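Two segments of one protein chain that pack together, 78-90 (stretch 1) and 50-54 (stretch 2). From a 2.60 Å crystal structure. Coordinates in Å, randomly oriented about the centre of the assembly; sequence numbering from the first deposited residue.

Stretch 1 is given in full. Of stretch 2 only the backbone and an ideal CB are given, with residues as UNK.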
# COMPACT_ATOMS: atom_id res chain seq x y z
N ASN A 78 -6.04 -6.45 -15.48
CA ASN A 78 -6.60 -7.66 -14.92
C ASN A 78 -7.44 -7.35 -13.68
O ASN A 78 -8.57 -7.83 -13.56
CB ASN A 78 -5.43 -8.61 -14.62
CG ASN A 78 -5.75 -9.65 -13.60
OD1 ASN A 78 -6.53 -10.57 -13.87
ND2 ASN A 78 -5.15 -9.52 -12.39
N ILE A 79 -6.92 -6.52 -12.78
CA ILE A 79 -7.66 -6.16 -11.57
C ILE A 79 -8.97 -5.41 -11.92
O ILE A 79 -10.02 -5.71 -11.36
CB ILE A 79 -6.78 -5.33 -10.56
CG1 ILE A 79 -5.63 -6.19 -10.03
CG2 ILE A 79 -7.63 -4.82 -9.40
CD1 ILE A 79 -4.46 -5.43 -9.45
N CYS A 80 -8.88 -4.47 -12.85
CA CYS A 80 -10.05 -3.70 -13.30
C CYS A 80 -11.13 -4.61 -13.86
O CYS A 80 -12.32 -4.40 -13.63
CB CYS A 80 -9.65 -2.71 -14.38
SG CYS A 80 -8.81 -1.24 -13.77
N GLU A 81 -10.71 -5.61 -14.61
CA GLU A 81 -11.64 -6.59 -15.12
C GLU A 81 -12.42 -7.26 -14.00
O GLU A 81 -13.62 -7.49 -14.13
CB GLU A 81 -10.92 -7.64 -15.96
CG GLU A 81 -11.84 -8.74 -16.49
CD GLU A 81 -11.45 -9.23 -17.86
OE1 GLU A 81 -10.40 -8.78 -18.38
OE2 GLU A 81 -12.21 -10.05 -18.43
N ARG A 82 -11.75 -7.55 -12.89
CA ARG A 82 -12.41 -8.16 -11.75
C ARG A 82 -13.30 -7.18 -11.02
O ARG A 82 -14.35 -7.56 -10.51
CB ARG A 82 -11.39 -8.75 -10.80
CG ARG A 82 -10.64 -9.86 -11.46
CD ARG A 82 -9.24 -10.00 -10.96
NE ARG A 82 -8.66 -11.17 -11.61
CZ ARG A 82 -8.90 -12.43 -11.23
NH1 ARG A 82 -9.68 -12.69 -10.19
NH2 ARG A 82 -8.35 -13.42 -11.89
N ILE A 83 -12.88 -5.92 -10.96
CA ILE A 83 -13.71 -4.87 -10.37
C ILE A 83 -14.94 -4.76 -11.23
O ILE A 83 -16.04 -4.81 -10.71
CB ILE A 83 -12.98 -3.49 -10.27
CG1 ILE A 83 -11.76 -3.61 -9.34
CG2 ILE A 83 -13.94 -2.44 -9.74
CD1 ILE A 83 -10.94 -2.32 -9.16
N GLU A 84 -14.76 -4.66 -12.54
CA GLU A 84 -15.90 -4.56 -13.48
C GLU A 84 -16.81 -5.80 -13.44
O GLU A 84 -18.03 -5.66 -13.50
CB GLU A 84 -15.43 -4.29 -14.92
CG GLU A 84 -15.06 -2.85 -15.19
CD GLU A 84 -14.26 -2.65 -16.47
OE1 GLU A 84 -14.42 -3.45 -17.42
OE2 GLU A 84 -13.46 -1.67 -16.53
N LYS A 85 -16.22 -6.98 -13.31
CA LYS A 85 -16.99 -8.24 -13.26
C LYS A 85 -17.76 -8.48 -11.96
O LYS A 85 -18.38 -9.52 -11.82
CB LYS A 85 -16.08 -9.45 -13.57
CG LYS A 85 -15.84 -9.59 -15.06
CD LYS A 85 -14.86 -10.68 -15.45
CE LYS A 85 -14.81 -10.76 -16.98
NZ LYS A 85 -13.78 -11.71 -17.48
N GLY A 86 -17.72 -7.53 -11.03
CA GLY A 86 -18.42 -7.65 -9.75
C GLY A 86 -17.64 -8.42 -8.69
O GLY A 86 -18.11 -8.63 -7.57
N GLN A 87 -16.41 -8.80 -9.02
CA GLN A 87 -15.64 -9.72 -8.21
C GLN A 87 -14.82 -9.08 -7.10
O GLN A 87 -14.67 -9.66 -6.04
CB GLN A 87 -14.74 -10.50 -9.13
CG GLN A 87 -13.93 -11.54 -8.48
CD GLN A 87 -13.09 -12.28 -9.50
OE1 GLN A 87 -11.98 -12.71 -9.19
NE2 GLN A 87 -13.60 -12.41 -10.74
N ILE A 88 -14.23 -7.91 -7.36
CA ILE A 88 -13.60 -7.10 -6.31
C ILE A 88 -14.58 -5.95 -6.12
O ILE A 88 -14.40 -4.86 -6.66
CB ILE A 88 -12.22 -6.57 -6.72
CG1 ILE A 88 -11.27 -7.73 -6.98
CG2 ILE A 88 -11.66 -5.63 -5.64
CD1 ILE A 88 -10.06 -7.38 -7.81
N ASN A 89 -15.64 -6.24 -5.37
CA ASN A 89 -16.74 -5.31 -5.14
C ASN A 89 -16.62 -4.40 -3.87
O ASN A 89 -17.47 -3.54 -3.65
CB ASN A 89 -18.05 -6.11 -5.10
CG ASN A 89 -18.10 -7.08 -3.92
OD1 ASN A 89 -17.07 -7.45 -3.37
ND2 ASN A 89 -19.31 -7.47 -3.52
N LYS A 90 -15.58 -4.58 -3.06
CA LYS A 90 -15.40 -3.82 -1.80
C LYS A 90 -14.05 -3.13 -1.68
O LYS A 90 -13.08 -3.51 -2.33
CB LYS A 90 -15.49 -4.76 -0.60
CG LYS A 90 -16.88 -5.23 -0.23
CD LYS A 90 -16.83 -6.25 0.93
CE LYS A 90 -16.62 -7.70 0.44
NZ LYS A 90 -17.78 -8.25 -0.36
N UNK A 50 -9.12 3.32 -8.52
CA UNK A 50 -9.26 4.22 -7.37
C UNK A 50 -10.62 4.06 -6.68
O UNK A 50 -10.85 4.65 -5.63
CB UNK A 50 -9.07 5.67 -7.82
N UNK A 51 -11.51 3.27 -7.27
CA UNK A 51 -12.80 3.01 -6.65
C UNK A 51 -12.70 1.90 -5.60
O UNK A 51 -13.66 1.64 -4.89
CB UNK A 51 -13.83 2.64 -7.72
N UNK A 52 -11.55 1.22 -5.55
CA UNK A 52 -11.34 0.10 -4.60
C UNK A 52 -10.06 0.20 -3.80
O UNK A 52 -9.95 -0.46 -2.77
CB UNK A 52 -11.34 -1.23 -5.36
N UNK A 53 -9.09 0.97 -4.29
CA UNK A 53 -7.77 1.06 -3.67
C UNK A 53 -7.42 2.52 -3.43
O UNK A 53 -7.78 3.39 -4.24
CB UNK A 53 -6.71 0.39 -4.54
N UNK A 54 -6.71 2.78 -2.35
CA UNK A 54 -6.20 4.10 -2.10
C UNK A 54 -4.76 4.01 -2.52
O UNK A 54 -3.97 3.30 -1.90
CB UNK A 54 -6.37 4.55 -0.65

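Position 50 has a CA-to-CB bond directed away from stretch 1, and nothing of that stretch lies within 5.5 Å of the ideal CB. With phi/psi of -71/-7 almost any residue is possible, and stretch 1 does not choose among them. The deposited residue is Ser50, whose OG is hydrogen-bonded elsewhere in the structure.

At position 51 the CB points sideways, 5.5 Å from Ile83 CG2, and phi/psi is -82/-10. Stretch 1 offers only the flank of an isoleucine here, so a small residue, polar or apolar, would fit without demanding a partner. Ser51 is found, with chi1 at 75° (p); its OG comes to 4.1 Å from Ile83 CG2, a loose contact.

Position 52 is the most informative. Its CB points toward stretch 1, with ideal-CB distances of 4.0 Å to Ile83 CD1, 4.2 Å to Lys90 O and 4.4 Å to Ile88 CG2. The methyls of Ile83 and Ile88 favour an aliphatic stem, although Lys90 O also lies close to the base; Ile88 O and Asn89 O, farther out, favour a donor. Leucine or methionine would satisfy the first condition; lysine, arginine or glutamine could satisfy both. Arg52 is deposited, and stretch 1 covers 113 Å² of it, more than of any other residue in this stretch. Its stem packs on isoleucine, with CG 3.6 Å from Ile83 CD1 and 4.2 Å from Ile88 CG2. Chi1 and chi2 are both m, and chi3 is t, a course that brings NE to Ile88 O at 2.6 Å; the N-H...O angle of 149° supports a hydrogen bond. Ile88 O lies at the guanidinium edge, near its plane, as such a bond requires, whereas Ile83 CG2 lies over one face and Asn89 O over the opposite one. The group is also held from its own stretch: NH1 donates to Ser51 O at 3.0 Å.

At position 53 the CB points sideways and has no atom of stretch 1 within 5.5 Å. A short side chain would leave that space unfilled, but a long one could turn toward the apolar surface of Ile79, Ile83 and Ile88; phenylalanine, tyrosine, leucine or methionine would suit, and the extended phi/psi of -128/146 readily accommodates an aromatic. Tyr53 takes this route with chi1 at -63° (m). Its CE1 lies 3.8 Å from Ile79 CG2 and 4.4 Å from Ile83 CD1, the latter methyl at the ring edge, and its OH reaches to 4.3 Å from Ile88 CD1.

Position 54, in a strand, is out of reach of stretch 1, which leaves its identity open. Glu54 makes its hydrogen bonds outside this pairing.

Stretch 2 50-54: SSRYE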
# COMPACT_ATOMS: atom_id res chain seq x y z
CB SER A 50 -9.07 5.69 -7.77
OG SER A 50 -10.26 6.22 -8.35
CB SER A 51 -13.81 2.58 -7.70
OG SER A 51 -13.58 1.25 -8.11
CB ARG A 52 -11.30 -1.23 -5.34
CG ARG A 52 -12.56 -1.56 -6.08
CD ARG A 52 -13.66 -1.96 -5.14
NE ARG A 52 -14.81 -2.37 -5.91
CZ ARG A 52 -15.69 -1.54 -6.44
NH1 ARG A 52 -15.56 -0.22 -6.25
NH2 ARG A 52 -16.70 -2.02 -7.16
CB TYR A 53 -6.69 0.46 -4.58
CG TYR A 53 -6.82 -1.00 -4.87
CD1 TYR A 53 -7.62 -1.46 -5.92
CD2 TYR A 53 -6.13 -1.94 -4.09
CE1 TYR A 53 -7.72 -2.84 -6.19
CE2 TYR A 53 -6.23 -3.31 -4.35
CZ TYR A 53 -7.02 -3.75 -5.39
OH TYR A 53 -7.11 -5.10 -5.62
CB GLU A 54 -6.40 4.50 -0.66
CG GLU A 54 -7.88 4.80 -0.39
CD GLU A 54 -8.23 4.98 1.08
OE1 GLU A 54 -7.65 4.24 1.93
OE2 GLU A 54 -9.10 5.84 1.36
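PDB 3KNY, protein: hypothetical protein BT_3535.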